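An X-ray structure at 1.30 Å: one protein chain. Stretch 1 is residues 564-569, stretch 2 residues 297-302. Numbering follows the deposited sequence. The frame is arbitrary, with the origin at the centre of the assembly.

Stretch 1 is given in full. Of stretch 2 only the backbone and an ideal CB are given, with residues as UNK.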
ATOM      1  N   VAL A 564       2.293   1.141 -19.022  1.00  9.43           N
ATOM      2  CA  VAL A 564       2.074  -0.281 -18.803  1.00 10.37           C
ATOM      3  C   VAL A 564       2.319  -0.700 -17.364  1.00 10.28           C
ATOM      4  O   VAL A 564       3.229  -0.196 -16.704  1.00 11.00           O
ATOM      5  CB  VAL A 564       3.012  -1.087 -19.737  1.00 11.14           C
ATOM      6  CG1 VAL A 564       2.920  -2.579 -19.451  1.00 12.74           C
ATOM      7  CG2 VAL A 564       2.660  -0.785 -21.185  1.00 11.01           C
ATOM      8  N   ALA A 565       1.502  -1.635 -16.890  1.00  9.91           N
ATOM      9  CA  ALA A 565       1.616  -2.147 -15.536  1.00 10.25           C
ATOM     10  C   ALA A 565       1.658  -3.670 -15.562  1.00 10.63           C
ATOM     11  O   ALA A 565       1.233  -4.302 -16.531  1.00 11.81           O
ATOM     12  CB  ALA A 565       0.430  -1.673 -14.697  1.00 11.73           C
ATOM     13  N   SER A 566       2.190  -4.254 -14.496  1.00 11.85           N
ATOM     14  CA  SER A 566       2.259  -5.702 -14.365  1.00 11.82           C
ATOM     15  C   SER A 566       1.962  -5.996 -12.902  1.00 11.63           C
ATOM     16  O   SER A 566       1.732  -5.079 -12.120  1.00 13.23           O
ATOM     17  CB  SER A 566       3.650  -6.221 -14.734  1.00 11.91           C
ATOM     18  OG  SER A 566       4.612  -5.792 -13.790  1.00 12.97           O
ATOM     19  N   ALA A 567       1.968  -7.270 -12.532  1.00 12.40           N
ATOM     20  CA  ALA A 567       1.679  -7.645 -11.153  1.00 12.21           C
ATOM     21  C   ALA A 567       2.529  -6.894 -10.132  1.00 12.57           C
ATOM     22  O   ALA A 567       2.032  -6.485  -9.082  1.00 13.00           O
ATOM     23  CB  ALA A 567       1.863  -9.145 -10.975  1.00 13.63           C
ATOM     24  N   TYR A 568       3.806  -6.697 -10.447  1.00 10.96           N
ATOM     25  CA  TYR A 568       4.706  -6.024  -9.524  1.00 10.54           C
ATOM     26  C   TYR A 568       5.528  -4.869 -10.100  1.00  9.72           C
ATOM     27  O   TYR A 568       6.532  -4.472  -9.511  1.00 10.16           O
ATOM     28  CB  TYR A 568       5.641  -7.055  -8.880  1.00 10.58           C
ATOM     29  CG  TYR A 568       4.926  -8.060  -8.000  1.00 10.13           C
ATOM     30  CD1 TYR A 568       4.774  -9.386  -8.399  1.00 10.10           C
ATOM     31  CD2 TYR A 568       4.423  -7.685  -6.753  1.00  9.14           C
ATOM     32  CE1 TYR A 568       4.145 -10.320  -7.573  1.00  9.69           C
ATOM     33  CE2 TYR A 568       3.792  -8.609  -5.918  1.00 10.15           C
ATOM     34  CZ  TYR A 568       3.661  -9.925  -6.334  1.00 10.47           C
ATOM     35  OH  TYR A 568       3.072 -10.854  -5.504  1.00 11.50           O
ATOM     36  N   SER A 569       5.110  -4.321 -11.239  1.00 10.25           N
ATOM     37  CA  SER A 569       5.846  -3.204 -11.828  1.00 10.41           C
ATOM     38  C   SER A 569       5.912  -2.062 -10.814  1.00 10.17           C
ATOM     39  O   SER A 569       4.914  -1.738 -10.164  1.00 10.35           O
ATOM     40  CB  SER A 569       5.167  -2.730 -13.117  1.00 10.36           C
ATOM     41  OG  SER A 569       3.818  -2.355 -12.898  1.00 10.83           O
ATOM     42  N   UNK A 297      -6.894  -5.791 -17.964  1.00 10.06           N
ATOM     43  CA  UNK A 297      -7.080  -6.242 -16.588  1.00 10.80           C
ATOM     44  C   UNK A 297      -5.757  -6.862 -16.164  1.00 11.24           C
ATOM     45  O   UNK A 297      -5.305  -7.843 -16.754  1.00 12.96           O
ATOM     46  CB  UNK A 297      -8.240  -7.230 -16.456  1.00 10.80           C
ATOM     47  N   UNK A 298      -5.135  -6.281 -15.144  1.00 11.53           N
ATOM     48  CA  UNK A 298      -3.841  -6.756 -14.680  1.00 12.23           C
ATOM     49  C   UNK A 298      -3.887  -7.360 -13.287  1.00 13.90           C
ATOM     50  O   UNK A 298      -4.192  -6.679 -12.314  1.00 12.92           O
ATOM     51  CB  UNK A 298      -2.832  -5.606 -14.702  1.00 12.23           C
ATOM     52  N   UNK A 299      -3.596  -8.666 -13.177  1.00 16.65           N
ATOM     53  CA  UNK A 299      -3.614  -9.301 -11.859  1.00 17.03           C
ATOM     54  C   UNK A 299      -2.458  -8.776 -11.014  1.00 16.44           C
ATOM     55  O   UNK A 299      -1.401  -8.433 -11.538  1.00 19.52           O
ATOM     56  CB  UNK A 299      -3.534 -10.823 -11.988  1.00 17.03           C
ATOM     57  N   UNK A 300      -2.674  -8.701  -9.709  1.00 16.71           N
ATOM     58  CA  UNK A 300      -1.634  -8.224  -8.819  1.00 14.96           C
ATOM     59  C   UNK A 300      -1.887  -8.749  -7.425  1.00 13.60           C
ATOM     60  O   UNK A 300      -2.820  -9.519  -7.207  1.00 16.58           O
ATOM     61  CB  UNK A 300      -1.566  -6.695  -8.819  1.00 14.96           C
ATOM     62  N   UNK A 301      -1.053  -8.346  -6.477  1.00 11.11           N
ATOM     63  CA  UNK A 301      -1.217  -8.776  -5.097  1.00 10.30           C
ATOM     64  C   UNK A 301      -2.095  -7.717  -4.443  1.00  9.57           C
ATOM     65  O   UNK A 301      -1.618  -6.862  -3.700  1.00 10.49           O
ATOM     66  CB  UNK A 301       0.122  -8.942  -4.376  1.00 10.30           C
ATOM     67  N   UNK A 302      -3.387  -7.790  -4.745  1.00  9.94           N
ATOM     68  CA  UNK A 302      -4.379  -6.845  -4.250  1.00  9.73           C
ATOM     69  C   UNK A 302      -5.410  -7.665  -3.488  1.00  9.23           C
ATOM     70  O   UNK A 302      -6.218  -8.387  -4.079  1.00 10.88           O
ATOM     71  CB  UNK A 302      -5.018  -6.037  -5.381  1.00  9.73           C
TER

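Position 297 sits in an extended backbone, phi/psi -124/118, and nothing of stretch 1 lies within 5.5 Å of its ideal CB. The contact sets no rule here, and any residue at ease in a strand would do. The deposited residue is Phe297, whose ring stays clear of stretch 1.

Position 298 is different. Still extended, it points its CA-to-CB bond toward stretch 1, with the ideal CB 4.6 Å from Ala565 O and 5.1 Å from Ser566 CA. That gap has room for another carbon or two, facing backbone and the small methyl of Ala565. A medium aliphatic chain would suit, and so might a threonine or serine reaching for the carbonyl oxygen. The deposited Val298, with chi1 at -179° (t), fills the space with carbon: CG1 comes 3.7 Å from Ser566 C and 4.0 Å from both Ala565 O and Ala567 N. It makes the largest contribution of stretch 2 to the buried surface.

At 299 the CB points sideways and has no neighbour in stretch 1 within 5.5 Å, so the side chain is loosely specified. The backbone, at -69/148, is open to many residues and compatible with proline. What meets stretch 1 is the carbonyl, which any residue could supply. The deposited Pro299 places its O 3.2 Å from Ala567 CA, a CA-H...O contact with an angle of 132° at the hydrogen.

Position 300 comes closest in register, its CA 4.1 Å from that of Ala567. An ideal CB would stand 3.6 Å from Ala567 O, close but not prohibitive, so a small residue looks the natural choice. The phi/psi of -157/-177 is fully extended and does not by itself demand glycine. Gly300 is deposited, and its bare CA lies 4.1 Å from Ala567 O.

At 301 the chain turns a corner and the CB points toward stretch 1, 3.7 Å from Tyr568 OH. The tyrosine already occupies the space ahead, favouring a short side chain; alanine fits well, and serine is conceivable. The deposited Ala301 sets its CB 4.0 Å from Tyr568 CE2, approaching the ring obliquely. Its backbone N is 4.4 Å from Ala567 O, and a water spans the gap, accepting from Ala301 N at 2.9 Å and donating to Ala567 O at 2.8 Å. No direct hydrogen bond joins the stretches.

Position 302 points sideways with nothing of stretch 1 near its CB, so many residues would serve. Ile302 is deposited; its backbone N makes a weak 3.1 Å hydrogen bond to Gly300 O.

Stretch 2 (297-302) FVPGAI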
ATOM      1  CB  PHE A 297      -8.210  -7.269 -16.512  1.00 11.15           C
ATOM      2  CG  PHE A 297      -9.565  -6.687 -16.785  1.00 11.60           C
ATOM      3  CD1 PHE A 297     -10.349  -6.196 -15.749  1.00 12.89           C
ATOM      4  CD2 PHE A 297     -10.048  -6.606 -18.087  1.00 11.89           C
ATOM      5  CE1 PHE A 297     -11.596  -5.631 -16.004  1.00 14.20           C
ATOM      6  CE2 PHE A 297     -11.294  -6.042 -18.354  1.00 13.79           C
ATOM      7  CZ  PHE A 297     -12.069  -5.555 -17.310  1.00 14.51           C
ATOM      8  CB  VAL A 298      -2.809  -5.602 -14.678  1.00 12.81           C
ATOM      9  CG1 VAL A 298      -1.449  -6.107 -14.212  1.00 14.82           C
ATOM     10  CG2 VAL A 298      -2.705  -4.999 -16.072  1.00 13.68           C
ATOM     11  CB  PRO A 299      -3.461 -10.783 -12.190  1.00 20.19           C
ATOM     12  CG  PRO A 299      -4.136 -10.893 -13.516  1.00 19.88           C
ATOM     13  CD  PRO A 299      -3.592  -9.683 -14.242  1.00 19.25           C
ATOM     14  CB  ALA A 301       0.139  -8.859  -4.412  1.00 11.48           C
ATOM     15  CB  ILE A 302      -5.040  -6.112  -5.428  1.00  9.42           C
ATOM     16  CG1 ILE A 302      -3.953  -5.544  -6.350  1.00 10.58           C
ATOM     17  CG2 ILE A 302      -5.928  -4.987  -4.909  1.00 10.49           C
ATOM     18  CD1 ILE A 302      -4.442  -5.192  -7.740  1.00 12.55           C
TER
HETATM   19  O   HOH W   1       0.896  -6.201  -6.549  1.00 14.76           O
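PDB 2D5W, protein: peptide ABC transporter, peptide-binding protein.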